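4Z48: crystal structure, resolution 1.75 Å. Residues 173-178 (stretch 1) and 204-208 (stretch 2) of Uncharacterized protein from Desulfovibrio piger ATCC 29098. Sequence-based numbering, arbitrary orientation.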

# COMPACT_ATOMS: atom_id res chain seq x y z
N ASP A 173 9.94 -17.60 -3.04
CA ASP A 173 11.30 -17.17 -3.34
C ASP A 173 11.61 -15.72 -2.93
O ASP A 173 12.69 -15.48 -2.37
N THR A 174 10.74 -14.76 -3.25
CA THR A 174 11.02 -13.36 -2.96
C THR A 174 10.28 -12.83 -1.70
O THR A 174 10.63 -11.77 -1.20
N LEU A 175 9.23 -13.54 -1.24
CA LEU A 175 8.42 -13.14 -0.07
C LEU A 175 7.54 -11.91 -0.40
O LEU A 175 7.02 -11.26 0.50
N LEU A 176 7.37 -11.64 -1.71
CA LEU A 176 6.47 -10.59 -2.18
C LEU A 176 5.12 -11.20 -2.43
O LEU A 176 5.05 -12.33 -2.88
N ARG A 177 4.04 -10.42 -2.24
CA ARG A 177 2.69 -10.89 -2.58
C ARG A 177 2.59 -11.05 -4.10
O ARG A 177 3.16 -10.23 -4.83
N LEU A 178 1.87 -12.08 -4.56
CA LEU A 178 1.54 -12.30 -5.95
C LEU A 178 0.07 -11.90 -6.17
O LEU A 178 -0.25 -11.29 -7.17
N ILE A 204 16.76 -5.25 -3.82
CA ILE A 204 15.50 -5.44 -3.09
C ILE A 204 14.36 -5.80 -4.06
O ILE A 204 13.95 -4.96 -4.89
N TRP A 205 13.81 -7.00 -3.90
CA TRP A 205 12.66 -7.46 -4.68
C TRP A 205 11.48 -6.53 -4.36
O TRP A 205 11.15 -6.34 -3.19
N THR A 206 10.97 -5.82 -5.41
CA THR A 206 9.94 -4.79 -5.28
C THR A 206 8.80 -5.04 -6.26
O THR A 206 9.06 -5.39 -7.42
N VAL A 207 7.55 -4.82 -5.82
CA VAL A 207 6.37 -4.88 -6.70
C VAL A 207 6.43 -3.62 -7.53
O VAL A 207 6.60 -2.54 -6.95
N THR A 208 6.33 -3.72 -8.88
CA THR A 208 6.41 -2.54 -9.73
C THR A 208 5.24 -2.45 -10.67
O THR A 208 5.20 -1.57 -11.52

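The two stretches run in nearly the same direction, their end-to-end vectors differing by 20°, yet no hydrogen bond joins them. The nearest CA atoms across the gap, 6.4 Å between Thr174 CA and Trp205 CA and 7.3 Å between Leu176 CA and Val207 CA, leave room for side chains in between; 255 Å² is buried over both sides, and the side-chain contacts across the gap are apolar or CH-pi.

Asp173 stands outside this contact. Its CA-to-CB bond points sideways, and with chi1 in p (46°) the carboxylate turns back to the N of the following residue, where OD1 of Asp173 accepts a weak hydrogen bond from Thr174 N (3.1 Å, 129° at the hydrogen).

Thr174 points toward stretch 2 in the p rotamer (68°). Its methyl CG2 lies over one face of the Trp205 indole: CG2 is 3.5 Å from the centroid of the five-membered ring and only 7° off the ring normal, the signature of a CH-pi contact, and its closest ring atom is CD2 of Trp205 at 3.6 Å. Trp205 meets it with CA-to-CB directed toward stretch 1, chi1 m (-84°) and chi2 108°. The Thr174 hydroxyl has separate work: OG1 accepts a weak hydrogen bond from Leu176 N (3.4 Å, 156°) and is also bonded elsewhere in the structure.

Leu175, with positive phi (71°), has its CA-to-CB bond sideways, adopts mt and makes no contact with stretch 2. Leu176 then returns toward the partner, and its 73 Å² of covered surface is the largest share of any residue here. Chi angles of -71° and -177° (mt) carry CD1 against the strand backbone, 3.5 Å from Trp205 C and 3.6 Å from Thr206 N. The same methyl lies 3.8 Å from Trp205 CB and 4.2 Å from Val207 CG2, so it bridges two side chains that both point toward stretch 1. Thr206, between them in sequence, points away, as strand alternation predicts; in rotamer m (-51°), its OG1 donates to Ile204 O at 2.8 Å.

Arg177 contributes through its backbone, with Arg177 O 4.2 Å from CG2 of Val207, whose chi1 is t (166°). The Arg177 CA-to-CB bond points sideways, and the chain is mtt with chi4 at 84°; it stays out of contact range and has its guanidinium nitrogens hydrogen-bonded elsewhere in the structure. Leu178 points away in the tp rotamer and makes no contact with stretch 2.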

# COMPACT_ATOMS: atom_id res chain seq x y z
CB ASP A 173 11.64 -17.37 -4.83
CG ASP A 173 10.62 -16.93 -5.87
OD1 ASP A 173 9.48 -16.58 -5.48
OD2 ASP A 173 10.94 -16.99 -7.08
CB THR A 174 10.66 -12.52 -4.18
OG1 THR A 174 9.24 -12.54 -4.36
CG2 THR A 174 11.39 -12.98 -5.44
CB LEU A 175 9.26 -12.95 1.23
CG LEU A 175 10.01 -14.24 1.64
CD1 LEU A 175 10.95 -14.02 2.84
CD2 LEU A 175 9.02 -15.37 1.92
CB LEU A 176 7.00 -9.93 -3.47
CG LEU A 176 8.24 -9.04 -3.34
CD1 LEU A 176 8.58 -8.41 -4.69
CD2 LEU A 176 8.05 -7.95 -2.27
CB ARG A 177 1.64 -9.85 -2.14
CG ARG A 177 1.55 -9.67 -0.63
CD ARG A 177 0.77 -8.39 -0.23
NE ARG A 177 0.59 -8.41 1.24
CZ ARG A 177 1.49 -7.97 2.12
NH1 ARG A 177 2.63 -7.43 1.70
NH2 ARG A 177 1.26 -8.05 3.42
CB LEU A 178 1.79 -13.77 -6.34
CG LEU A 178 1.38 -14.24 -7.73
CD1 LEU A 178 2.27 -13.65 -8.79
CD2 LEU A 178 1.45 -15.74 -7.82
CB ILE A 204 15.11 -4.15 -2.27
CG1 ILE A 204 16.26 -3.67 -1.31
CG2 ILE A 204 13.77 -4.35 -1.50
CD1 ILE A 204 16.00 -2.27 -0.58
CB TRP A 205 12.37 -8.93 -4.37
CG TRP A 205 13.22 -9.87 -5.18
CD1 TRP A 205 14.25 -10.64 -4.73
CD2 TRP A 205 13.14 -10.09 -6.59
NE1 TRP A 205 14.82 -11.32 -5.77
CE2 TRP A 205 14.14 -11.02 -6.93
CE3 TRP A 205 12.29 -9.62 -7.61
CZ2 TRP A 205 14.32 -11.50 -8.23
CZ3 TRP A 205 12.48 -10.06 -8.91
CH2 TRP A 205 13.50 -10.98 -9.22
CB THR A 206 10.60 -3.41 -5.58
OG1 THR A 206 11.77 -3.25 -4.79
CG2 THR A 206 9.65 -2.21 -5.33
CB VAL A 207 5.02 -5.03 -5.92
CG1 VAL A 207 3.82 -4.75 -6.83
CG2 VAL A 207 4.90 -6.44 -5.29
CB THR A 208 7.75 -2.49 -10.52
OG1 THR A 208 7.82 -3.57 -11.44
CG2 THR A 208 8.97 -2.43 -9.64